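Glucose dehydrogenase (Serratia sp. FS14, PDB 7CDY) belongs to the glucose/sorbosone dehydrogenase family of beta-propeller proteins and carries a bound calcium ion. Local coordinates at residues A90-G95 with I139-N144; G33-W38 with A49-V54; V111-Q116 with R182-S187; G167-P170 with W175-Q178. One frame throughout, in Å; residues are numbered along the deposited sequence.

Interaction 1 (A90-G95 with I139-N144); sequences AGTAVG and IALGEN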
loop_
_atom_site.group_PDB
_atom_site.type_symbol
_atom_site.label_atom_id
_atom_site.label_comp_id
_atom_site.label_asym_id
_atom_site.label_seq_id
_atom_site.Cartn_x
_atom_site.Cartn_y
_atom_site.Cartn_z
ATOM N N ALA A 90 -1.591 4.639 -18.441
ATOM C CA ALA A 90 -2.470 4.262 -17.348
ATOM C C ALA A 90 -2.155 5.082 -16.101
ATOM O O ALA A 90 -1.103 5.721 -15.988
ATOM C CB ALA A 90 -2.322 2.773 -17.027
ATOM N N GLY A 91 -3.086 5.049 -15.149
ATOM C CA GLY A 91 -2.872 5.654 -13.853
ATOM C C GLY A 91 -3.724 4.952 -12.824
ATOM O O GLY A 91 -4.623 4.180 -13.154
ATOM N N THR A 92 -3.436 5.229 -11.561
ATOM C CA THR A 92 -4.174 4.596 -10.481
ATOM C C THR A 92 -5.572 5.192 -10.349
ATOM O O THR A 92 -5.780 6.391 -10.563
ATOM C CB THR A 92 -3.388 4.771 -9.190
ATOM O OG1 THR A 92 -2.084 4.229 -9.408
ATOM C CG2 THR A 92 -4.051 4.047 -8.023
ATOM N N ALA A 93 -6.543 4.341 -10.016
ATOM C CA ALA A 93 -7.901 4.775 -9.726
ATOM C C ALA A 93 -8.375 4.086 -8.458
ATOM O O ALA A 93 -7.873 3.014 -8.091
ATOM C CB ALA A 93 -8.848 4.420 -10.876
ATOM N N VAL A 94 -9.320 4.726 -7.772
ATOM C CA VAL A 94 -9.895 4.207 -6.537
ATOM C C VAL A 94 -11.408 4.321 -6.654
ATOM O O VAL A 94 -11.924 5.361 -7.095
ATOM C CB VAL A 94 -9.375 4.984 -5.310
ATOM C CG1 VAL A 94 -10.013 4.469 -4.020
ATOM C CG2 VAL A 94 -7.844 4.897 -5.229
ATOM N N GLY A 95 -12.120 3.260 -6.286
ATOM C CA GLY A 95 -13.568 3.300 -6.277
ATOM C C GLY A 95 -14.110 2.447 -5.153
ATOM O O GLY A 95 -13.354 1.858 -4.377
ATOM N N ILE A 139 -4.631 7.691 0.213
ATOM C CA ILE A 139 -4.314 6.973 -1.016
ATOM C C ILE A 139 -2.865 7.283 -1.373
ATOM O O ILE A 139 -2.510 8.449 -1.577
ATOM C CB ILE A 139 -5.234 7.415 -2.166
ATOM C CG1 ILE A 139 -6.714 7.261 -1.788
ATOM C CG2 ILE A 139 -4.898 6.660 -3.429
ATOM C CD1 ILE A 139 -7.647 8.011 -2.723
ATOM N N ALA A 140 -2.035 6.246 -1.490
ATOM C CA ALA A 140 -0.615 6.410 -1.800
ATOM C C ALA A 140 -0.404 6.189 -3.293
ATOM O O ALA A 140 -0.752 5.128 -3.822
ATOM C CB ALA A 140 0.218 5.427 -0.977
ATOM N N LEU A 141 0.179 7.174 -3.970
ATOM C CA LEU A 141 0.352 7.143 -5.419
ATOM C C LEU A 141 1.820 7.210 -5.809
ATOM O O LEU A 141 2.556 8.088 -5.343
ATOM C CB LEU A 141 -0.387 8.312 -6.068
ATOM C CG LEU A 141 -1.894 8.359 -5.821
ATOM C CD1 LEU A 141 -2.479 9.665 -6.329
ATOM C CD2 LEU A 141 -2.576 7.180 -6.503
ATOM N N GLY A 142 2.243 6.290 -6.688
ATOM C CA GLY A 142 3.558 6.385 -7.282
ATOM C C GLY A 142 3.611 7.462 -8.353
ATOM O O GLY A 142 2.609 8.058 -8.745
ATOM N N GLU A 143 4.827 7.723 -8.830
ATOM C CA GLU A 143 5.015 8.772 -9.873
ATOM C C GLU A 143 5.041 8.187 -11.298
ATOM O O GLU A 143 5.490 8.888 -12.170
ATOM C CB GLU A 143 6.206 9.717 -9.607
ATOM C CG GLU A 143 7.472 9.101 -9.029
ATOM C CD GLU A 143 8.190 8.021 -9.829
ATOM O OE1 GLU A 143 7.538 7.086 -10.242
ATOM O OE2 GLU A 143 9.401 8.107 -9.948
ATOM N N ASN A 144 4.538 6.954 -11.488
ATOM C CA ASN A 144 4.342 6.376 -12.817
ATOM C C ASN A 144 5.653 6.193 -13.581
ATOM O O ASN A 144 5.629 6.000 -14.814
ATOM C CB ASN A 144 3.367 7.203 -13.681
ATOM C CG ASN A 144 1.904 7.205 -13.190
ATOM O OD1 ASN A 144 1.092 7.931 -13.767
ATOM N ND2 ASN A 144 1.563 6.436 -12.159
#

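Interaction 2 (G33-W38 with A49-V54); sequences GRLRLW and AGVPQV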
loop_
_atom_site.group_PDB
_atom_site.type_symbol
_atom_site.label_atom_id
_atom_site.label_comp_id
_atom_site.label_asym_id
_atom_site.label_seq_id
_atom_site.Cartn_x
_atom_site.Cartn_y
_atom_site.Cartn_z
ATOM N N GLY A 33 -6.547 -9.308 -12.018
ATOM C CA GLY A 33 -7.832 -8.629 -12.044
ATOM C C GLY A 33 -8.990 -9.339 -11.375
ATOM O O GLY A 33 -10.141 -9.102 -11.752
ATOM N N ARG A 34 -8.736 -10.183 -10.379
ATOM C CA ARG A 34 -9.797 -10.932 -9.716
ATOM C C ARG A 34 -9.817 -10.651 -8.220
ATOM O O ARG A 34 -8.771 -10.463 -7.591
ATOM C CB ARG A 34 -9.630 -12.438 -9.924
ATOM C CG ARG A 34 -9.687 -12.853 -11.380
ATOM C CD ARG A 34 -9.403 -14.339 -11.537
ATOM N NE ARG A 34 -8.028 -14.713 -11.206
ATOM C CZ ARG A 34 -7.012 -14.681 -12.062
ATOM N NH1 ARG A 34 -7.201 -14.267 -13.304
ATOM N NH2 ARG A 34 -5.799 -15.054 -11.671
ATOM N N LEU A 35 -11.028 -10.638 -7.659
ATOM C CA LEU A 35 -11.255 -10.516 -6.226
ATOM C C LEU A 35 -11.849 -11.827 -5.724
ATOM O O LEU A 35 -12.787 -12.355 -6.328
ATOM C CB LEU A 35 -12.224 -9.368 -5.932
ATOM C CG LEU A 35 -12.513 -9.079 -4.453
ATOM C CD1 LEU A 35 -11.288 -8.489 -3.783
ATOM C CD2 LEU A 35 -13.663 -8.097 -4.318
ATOM N N ARG A 36 -11.285 -12.357 -4.645
ATOM C CA ARG A 36 -11.702 -13.627 -4.069
ATOM C C ARG A 36 -12.034 -13.431 -2.598
ATOM O O ARG A 36 -11.579 -12.481 -1.956
ATOM C CB ARG A 36 -10.591 -14.694 -4.178
ATOM C CG ARG A 36 -9.756 -14.650 -5.459
ATOM C CD ARG A 36 -10.581 -15.065 -6.673
ATOM N NE ARG A 36 -10.878 -16.495 -6.665
ATOM C CZ ARG A 36 -10.161 -17.413 -7.307
ATOM N NH1 ARG A 36 -9.099 -17.053 -8.015
ATOM N NH2 ARG A 36 -10.509 -18.691 -7.239
ATOM N N LEU A 37 -12.825 -14.354 -2.055
ATOM C CA LEU A 37 -13.093 -14.422 -0.624
ATOM C C LEU A 37 -12.587 -15.764 -0.115
ATOM O O LEU A 37 -12.993 -16.814 -0.626
ATOM C CB LEU A 37 -14.588 -14.274 -0.331
ATOM C CG LEU A 37 -15.018 -14.364 1.141
ATOM C CD1 LEU A 37 -14.407 -13.269 1.991
ATOM C CD2 LEU A 37 -16.536 -14.316 1.253
ATOM N N TRP A 38 -11.710 -15.735 0.884
ATOM C CA TRP A 38 -11.204 -16.949 1.517
ATOM C C TRP A 38 -11.799 -17.051 2.914
ATOM O O TRP A 38 -11.839 -16.065 3.653
ATOM C CB TRP A 38 -9.677 -16.950 1.602
ATOM C CG TRP A 38 -9.119 -18.224 2.194
ATOM C CD1 TRP A 38 -8.766 -19.355 1.512
ATOM C CD2 TRP A 38 -8.890 -18.502 3.585
ATOM N NE1 TRP A 38 -8.321 -20.313 2.394
ATOM C CE2 TRP A 38 -8.379 -19.812 3.668
ATOM C CE3 TRP A 38 -9.058 -17.764 4.763
ATOM C CZ2 TRP A 38 -8.045 -20.407 4.888
ATOM C CZ3 TRP A 38 -8.718 -18.358 5.974
ATOM C CH2 TRP A 38 -8.214 -19.665 6.023
ATOM N N ALA A 49 -18.069 -11.267 -8.878
ATOM C CA ALA A 49 -18.553 -10.512 -10.027
ATOM C C ALA A 49 -18.552 -9.007 -9.745
ATOM O O ALA A 49 -18.534 -8.565 -8.595
ATOM C CB ALA A 49 -19.963 -10.977 -10.411
ATOM N N GLY A 50 -18.548 -8.216 -10.818
ATOM C CA GLY A 50 -18.698 -6.773 -10.700
ATOM C C GLY A 50 -17.423 -5.997 -10.453
ATOM O O GLY A 50 -17.488 -4.789 -10.198
ATOM N N VAL A 51 -16.274 -6.655 -10.496
ATOM C CA VAL A 51 -14.977 -6.026 -10.260
ATOM C C VAL A 51 -14.589 -5.246 -11.514
ATOM O O VAL A 51 -14.824 -5.729 -12.631
ATOM C CB VAL A 51 -13.944 -7.108 -9.902
ATOM C CG1 VAL A 51 -12.527 -6.565 -9.833
ATOM C CG2 VAL A 51 -14.331 -7.786 -8.591
ATOM N N PRO A 52 -13.992 -4.059 -11.393
ATOM C CA PRO A 52 -13.603 -3.306 -12.594
ATOM C C PRO A 52 -12.565 -4.063 -13.411
ATOM O O PRO A 52 -11.756 -4.821 -12.876
ATOM C CB PRO A 52 -13.005 -2.016 -12.019
ATOM C CG PRO A 52 -12.534 -2.407 -10.640
ATOM C CD PRO A 52 -13.627 -3.335 -10.163
ATOM N N GLN A 53 -12.597 -3.852 -14.723
ATOM C CA GLN A 53 -11.473 -4.256 -15.554
ATOM C C GLN A 53 -10.281 -3.350 -15.257
ATOM O O GLN A 53 -10.436 -2.212 -14.799
ATOM C CB GLN A 53 -11.853 -4.174 -17.030
ATOM C CG GLN A 53 -13.010 -5.099 -17.393
ATOM C CD GLN A 53 -13.299 -5.084 -18.881
ATOM O OE1 GLN A 53 -14.048 -4.240 -19.372
ATOM N NE2 GLN A 53 -12.705 -6.014 -19.606
ATOM N N VAL A 54 -9.073 -3.876 -15.481
ATOM C CA VAL A 54 -7.858 -3.219 -15.022
ATOM C C VAL A 54 -6.830 -3.182 -16.147
ATOM O O VAL A 54 -6.954 -3.862 -17.166
ATOM C CB VAL A 54 -7.275 -3.892 -13.760
ATOM C CG1 VAL A 54 -8.308 -3.921 -12.623
ATOM C CG2 VAL A 54 -6.788 -5.291 -14.096
HETATM O O HOH W 1 -10.681 -7.223 -13.759
#

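Interaction 3 (V111-Q116 with R182-S187); sequences VIFRQQ and RPEVWS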
loop_
_atom_site.group_PDB
_atom_site.type_symbol
_atom_site.label_atom_id
_atom_site.label_comp_id
_atom_site.label_asym_id
_atom_site.label_seq_id
_atom_site.Cartn_x
_atom_site.Cartn_y
_atom_site.Cartn_z
ATOM N N VAL A 111 -15.872 4.550 -9.673
ATOM C CA VAL A 111 -14.635 5.252 -9.357
ATOM C C VAL A 111 -14.951 6.578 -8.677
ATOM O O VAL A 111 -15.857 7.318 -9.092
ATOM C CB VAL A 111 -13.834 5.464 -10.652
ATOM C CG1 VAL A 111 -12.680 6.452 -10.448
ATOM C CG2 VAL A 111 -13.319 4.130 -11.172
ATOM N N ILE A 112 -14.196 6.893 -7.631
ATOM C CA ILE A 112 -14.337 8.149 -6.899
ATOM C C ILE A 112 -13.105 9.031 -7.001
ATOM O O ILE A 112 -13.162 10.200 -6.583
ATOM C CB ILE A 112 -14.703 7.917 -5.416
ATOM C CG1 ILE A 112 -13.543 7.241 -4.670
ATOM C CG2 ILE A 112 -16.002 7.111 -5.303
ATOM C CD1 ILE A 112 -13.715 7.195 -3.155
ATOM N N PHE A 113 -11.984 8.512 -7.496
ATOM C CA PHE A 113 -10.747 9.273 -7.592
ATOM C C PHE A 113 -9.883 8.657 -8.679
ATOM O O PHE A 113 -9.753 7.428 -8.752
ATOM C CB PHE A 113 -9.982 9.272 -6.263
ATOM C CG PHE A 113 -8.574 9.793 -6.392
ATOM C CD1 PHE A 113 -8.330 11.160 -6.413
ATOM C CD2 PHE A 113 -7.503 8.918 -6.552
ATOM C CE1 PHE A 113 -7.044 11.655 -6.579
ATOM C CE2 PHE A 113 -6.215 9.406 -6.713
ATOM C CZ PHE A 113 -5.989 10.773 -6.714
ATOM N N ARG A 114 -9.249 9.514 -9.477
ATOM C CA ARG A 114 -8.327 9.076 -10.514
ATOM C C ARG A 114 -7.056 9.891 -10.428
ATOM O O ARG A 114 -7.103 11.123 -10.360
ATOM C CB ARG A 114 -8.906 9.324 -11.904
ATOM C CG ARG A 114 -10.048 8.456 -12.254
ATOM C CD ARG A 114 -10.361 8.587 -13.727
ATOM N NE ARG A 114 -11.184 7.465 -14.120
ATOM C CZ ARG A 114 -12.500 7.420 -13.963
ATOM N NH1 ARG A 114 -13.147 8.460 -13.439
ATOM N NH2 ARG A 114 -13.170 6.343 -14.327
ATOM N N GLN A 115 -5.924 9.206 -10.449
ATOM C CA GLN A 115 -4.661 9.878 -10.672
ATOM C C GLN A 115 -4.679 10.533 -12.049
ATOM O O GLN A 115 -5.012 9.892 -13.054
ATOM C CB GLN A 115 -3.564 8.823 -10.617
ATOM C CG GLN A 115 -2.169 9.362 -10.805
ATOM C CD GLN A 115 -1.105 8.303 -10.589
ATOM O OE1 GLN A 115 -1.184 7.189 -11.126
ATOM N NE2 GLN A 115 -0.107 8.641 -9.792
ATOM N N GLN A 116 -4.309 11.812 -12.099
ATOM C CA GLN A 116 -4.194 12.537 -13.346
ATOM C C GLN A 116 -2.938 13.394 -13.288
ATOM O O GLN A 116 -2.599 13.927 -12.222
ATOM C CB GLN A 116 -5.398 13.454 -13.575
ATOM C CG GLN A 116 -6.706 12.720 -13.772
ATOM C CD GLN A 116 -6.777 11.958 -15.085
ATOM O OE1 GLN A 116 -5.835 11.948 -15.876
ATOM N NE2 GLN A 116 -7.911 11.314 -15.323
ATOM N N ARG A 182 -2.850 20.678 -6.723
ATOM C CA ARG A 182 -3.997 19.777 -6.635
ATOM C C ARG A 182 -4.484 19.698 -5.192
ATOM O O ARG A 182 -3.710 19.324 -4.295
ATOM C CB ARG A 182 -3.635 18.382 -7.138
ATOM C CG ARG A 182 -3.511 18.240 -8.663
ATOM C CD ARG A 182 -4.804 18.490 -9.438
ATOM N NE ARG A 182 -5.912 17.586 -9.120
ATOM C CZ ARG A 182 -6.510 16.781 -9.996
ATOM N NH1 ARG A 182 -6.093 16.709 -11.257
ATOM N NH2 ARG A 182 -7.541 16.040 -9.608
ATOM N N PRO A 183 -5.754 20.013 -4.922
ATOM C CA PRO A 183 -6.213 20.089 -3.529
ATOM C C PRO A 183 -6.380 18.735 -2.854
ATOM O O PRO A 183 -6.508 18.692 -1.625
ATOM C CB PRO A 183 -7.553 20.831 -3.649
ATOM C CG PRO A 183 -8.041 20.485 -5.005
ATOM C CD PRO A 183 -6.795 20.449 -5.873
ATOM N N GLU A 184 -6.340 17.636 -3.613
ATOM C CA GLU A 184 -6.404 16.296 -3.029
ATOM C C GLU A 184 -5.145 15.919 -2.251
ATOM O O GLU A 184 -5.183 14.965 -1.466
ATOM C CB GLU A 184 -6.591 15.271 -4.152
ATOM C CG GLU A 184 -7.868 15.425 -4.965
ATOM C CD GLU A 184 -7.737 16.345 -6.176
ATOM O OE1 GLU A 184 -8.711 16.381 -6.964
ATOM O OE2 GLU A 184 -6.692 17.027 -6.344
ATOM N N VAL A 185 -4.043 16.648 -2.423
ATOM C CA VAL A 185 -2.733 16.178 -1.977
ATOM C C VAL A 185 -2.557 16.393 -0.483
ATOM O O VAL A 185 -2.850 17.473 0.056
ATOM C CB VAL A 185 -1.623 16.897 -2.759
ATOM C CG1 VAL A 185 -0.246 16.652 -2.118
ATOM C CG2 VAL A 185 -1.635 16.466 -4.206
ATOM N N TRP A 186 -2.020 15.378 0.192
ATOM C CA TRP A 186 -1.556 15.470 1.567
ATOM C C TRP A 186 -0.064 15.764 1.624
ATOM O O TRP A 186 0.356 16.726 2.270
ATOM C CB TRP A 186 -1.872 14.160 2.309
ATOM C CG TRP A 186 -1.452 14.122 3.753
ATOM C CD1 TRP A 186 -0.322 13.537 4.269
ATOM C CD2 TRP A 186 -2.160 14.673 4.864
ATOM N NE1 TRP A 186 -0.287 13.700 5.628
ATOM C CE2 TRP A 186 -1.408 14.387 6.022
ATOM C CE3 TRP A 186 -3.356 15.386 4.992
ATOM C CZ2 TRP A 186 -1.820 14.787 7.294
ATOM C CZ3 TRP A 186 -3.766 15.780 6.260
ATOM C CH2 TRP A 186 -3.000 15.477 7.391
ATOM N N SER A 187 0.756 14.946 0.956
ATOM C CA SER A 187 2.201 15.141 0.897
ATOM C C SER A 187 2.698 14.769 -0.492
ATOM O O SER A 187 2.008 14.097 -1.264
ATOM C CB SER A 187 2.928 14.330 1.973
ATOM O OG SER A 187 2.606 12.946 1.870
HETATM O O HOH W 2 -8.522 13.527 -10.844
HETATM O O HOH W 3 -3.353 16.726 -12.223
#

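Interaction 4 (G167-P170 with W175-Q178); sequences GAVP and WVGQ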
loop_
_atom_site.group_PDB
_atom_site.type_symbol
_atom_site.label_atom_id
_atom_site.label_comp_id
_atom_site.label_asym_id
_atom_site.label_seq_id
_atom_site.Cartn_x
_atom_site.Cartn_y
_atom_site.Cartn_z
ATOM N N GLY A 167 -14.783 10.509 -1.592
ATOM C CA GLY A 167 -13.836 11.028 -2.556
ATOM C C GLY A 167 -13.801 12.534 -2.679
ATOM O O GLY A 167 -13.138 13.044 -3.584
ATOM N N ALA A 168 -14.485 13.263 -1.800
ATOM C CA ALA A 168 -14.434 14.714 -1.854
ATOM C C ALA A 168 -13.162 15.226 -1.183
ATOM O O ALA A 168 -12.520 14.531 -0.398
ATOM C CB ALA A 168 -15.666 15.312 -1.167
ATOM N N VAL A 169 -12.811 16.472 -1.491
ATOM C CA VAL A 169 -11.648 17.123 -0.888
ATOM C C VAL A 169 -12.013 17.689 0.478
ATOM O O VAL A 169 -12.900 18.555 0.562
ATOM C CB VAL A 169 -11.129 18.256 -1.782
ATOM C CG1 VAL A 169 -9.969 18.973 -1.099
ATOM C CG2 VAL A 169 -10.698 17.702 -3.127
ATOM N N PRO A 170 -11.365 17.267 1.559
ATOM C CA PRO A 170 -11.553 17.934 2.851
ATOM C C PRO A 170 -11.031 19.358 2.792
ATOM O O PRO A 170 -9.929 19.608 2.276
ATOM C CB PRO A 170 -10.715 17.080 3.816
ATOM C CG PRO A 170 -10.507 15.771 3.092
ATOM C CD PRO A 170 -10.426 16.136 1.655
ATOM N N TRP A 175 -3.274 22.174 0.566
ATOM C CA TRP A 175 -3.162 22.966 -0.647
ATOM C C TRP A 175 -4.496 23.535 -1.129
ATOM O O TRP A 175 -4.542 24.126 -2.213
ATOM C CB TRP A 175 -2.505 22.146 -1.764
ATOM C CG TRP A 175 -1.033 21.882 -1.587
ATOM C CD1 TRP A 175 -0.197 22.417 -0.643
ATOM C CD2 TRP A 175 -0.230 21.022 -2.398
ATOM N NE1 TRP A 175 1.084 21.922 -0.818
ATOM C CE2 TRP A 175 1.088 21.078 -1.897
ATOM C CE3 TRP A 175 -0.494 20.218 -3.509
ATOM C CZ2 TRP A 175 2.132 20.343 -2.463
ATOM C CZ3 TRP A 175 0.541 19.505 -4.076
ATOM C CH2 TRP A 175 1.839 19.566 -3.549
ATOM N N VAL A 176 -5.575 23.373 -0.353
ATOM C CA VAL A 176 -6.877 23.904 -0.756
ATOM C C VAL A 176 -6.785 25.406 -0.998
ATOM O O VAL A 176 -6.202 26.152 -0.198
ATOM C CB VAL A 176 -7.939 23.558 0.298
ATOM C CG1 VAL A 176 -9.222 24.375 0.070
ATOM C CG2 VAL A 176 -8.252 22.067 0.269
ATOM N N GLY A 177 -7.348 25.855 -2.122
ATOM C CA GLY A 177 -7.367 27.261 -2.452
ATOM C C GLY A 177 -6.075 27.835 -2.996
ATOM O O GLY A 177 -6.022 29.046 -3.248
ATOM N N GLN A 178 -5.032 27.024 -3.188
ATOM C CA GLN A 178 -3.723 27.515 -3.616
ATOM C C GLN A 178 -3.526 27.250 -5.104
ATOM O O GLN A 178 -3.613 26.102 -5.555
ATOM C CB GLN A 178 -2.607 26.876 -2.786
ATOM C CG GLN A 178 -2.732 27.192 -1.304
ATOM C CD GLN A 178 -1.606 26.640 -0.454
ATOM O OE1 GLN A 178 -0.705 25.962 -0.949
ATOM N NE2 GLN A 178 -1.651 26.930 0.839
#

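Interaction 1 (A90-G95 with I139-N144)
Residues 90-94 and 139-144 run antiparallel, 177° apart end to end, with Thr92 opposite Leu141 (CA atoms 7.3 Å apart) and Val94 opposite Ile139 (CA atoms 8.3 Å apart). With no hydrogen bond across, this spacing marks a strand packed over the end of another and the loop after it, as where propeller blades meet face to face. Val94 and Ile139 meet tip to tip: Val94 CG2 touches Ile139 CG2 at 3.9 Å and Ile139 CD1 at 4.0 Å, so one methyl sits against both branches of the isoleucine. Leu141 slants across Thr92, its CD2 lying 3.7 Å from Thr92 CB and 3.8 Å from Thr92 CG2. The threonine thus offers its carbon side to the leucine, since chi1 of -56° sets CG2 anti to the backbone N, while OG1 bonds to Phe125 O. At the far end, Asn144 OD1 only passes Ala90 O at 3.8 Å. This buried amide is satisfied elsewhere: OD1 by Gln157 NE2 and Leu119 N, ND2 by Gln115 OE1 and His124 O. Strand 90-99 lies between strands 76-84 and 109-114; Ile139 and Leu141 touch Phe113 of the latter, across the interface, and lean on strand 160-163 of the second sheet.

Interaction 2 (G33-W38 with A49-V54)
A classic beta bulge, in which Gly33 and Arg34 both face Glu30, begins strand 34-39 and brings Gly33 and Leu35 against Val51 and Val54 of the loop that leaves this sheet for the next. The two chain pieces run nearly opposite, 155° apart, and no direct hydrogen bond joins them. Their CA atoms come within 6.2 Å for Gly33 and Val54 but stay 7.1 Å apart for Leu35 and Val51, so the backbones come closer at the glycine, although the shortest atom contact is at Leu35. At the glycine bare backbone meets a methyl: Gly33 CA lies 4.1 Å from Val54 CG2. With CG1 at chi1 -57°, that methyl points at the glycine. Val51 divides its branches between two neighbours. CG2 packs on Leu35 CB at 3.7 Å, an apolar contact made by the root of the leucine side chain, and CG1 reaches Gly33 O at 4.0 Å. The polar link is indirect: one water donates to both Gly33 O and Pro52 O, at 2.8 Å each, tying two backbone carbonyls together. Pro52 rests on Leu79 and Phe81 of strand 76-84 and Val54 on Phe81, while Leu35 also touches Thr29 of strand 26-30. The loop runs from the outermost strand of one sheet, 43-44, to an edge strand of the next, 62-67, as in the usual blade-to-blade connection of a propeller.

Interaction 3 (V111-Q116 with R182-S187)
Phe113, on the strand bulge where it and Ile112 both face Val94, meets Glu184 of the type I turn from Arg182 to Val185, linking two adjacent sheets of the propeller. This is the packed side of the contact by burial rather than by distance, with a buried ring against an aliphatic carbon: Phe113 CE1 lies 4.2 Å from Glu184 CG. The ring reaches the turn because CG is anti to the backbone N (chi1 168°), and Phe113 also touches Leu163 of strand 160-163. The ring and carboxylate planes stand 63° apart, so the two groups are not stacked, and the glutamate turns its polar end to Arg182 within its own turn. There the guanidinium grips the carboxylate side-on in a salt bridge, giving NE to OE2 and NH2 to OE1 of Glu184, both at 2.9 Å and both nearly straight. Both carboxylate oxygens lie close to the guanidinium plane, yet NH2 approaches OE1 from well above the carboxylate plane, at 47°. Held twice, the two end groups should be restricted in their rotation.

The other side is looser and wet, its residues partly exposed. Between Gln116 and the guanidinium the sole close approach is Gln116 CB to Arg182 NH1, a similar 4.1 Å, and no direct hydrogen bond crosses. Water does the bridging instead. One molecule accepts from Arg182 NH2 at 3.0 Å and donates to Arg114 O; a second donates to Gln116 O and accepts from Arg182 NH1, at 2.9 Å from each.

Interaction 4 (G167-P170 with W175-Q178)
Val176 gives up the most surface to this contact, 39 Å², against 17 Å² for Val169 and 14 Å² for Pro170; the total for both sides is a modest 69 Å². One methyl of Val176 does the touching. In the conformer given here, one of two for this exposed residue, its CG2 lies 3.8 Å from Val169 CG1 and 3.6 Å from Pro170 O; these contacts are therefore tentative. The two valine side chains lie alongside one another and point opposite ways. The proline takes part through its backbone carbonyl, not through its ring. A chi1 of 167° puts CG2 of Val176 anti to its carbonyl carbon and turns it to these partners. No hydrogen bond crosses, and the CA atoms of Val169 and Val176 remain 8.3 Å apart. What shapes the second segment is its own type II turn, closed by Gln178 N to Trp175 O at 3.1 Å, with Gly177 in the third place at a phi of 78°. Val169 also touches Pro183 and Glu184, and Trp175 makes a cation-pi contact with Lys181. The arrangement is that of a long, folded-back loop joining strands 160-163 and 185-187, two neighbouring strands of one antiparallel propeller sheet.

How the interactions relate
Interaction 1 is the core contact, wholly buried and largely apolar, whereas interactions 2 and 3 are partly buried and add bridging waters; interaction 4, also partly buried but farther out and smallest, has none. Interactions 1 and 3 share a sheet, since strands 90-99 and 109-114 are neighbours, and backbone bonds from Ile112 N to Val94 O and from Gln115 N to Thr92 O join them. Interaction 4 is nested within the loop that interaction 3 closes, and touches it at several points, among them Trp175 on Val185 and Val169 on Pro183. Interaction 2 touches none of the others, though its nearest atoms come within about 7 Å of interaction 1 and about 6 Å of interaction 3. The salt bridge of interaction 3 has no counterpart within the segments of the others.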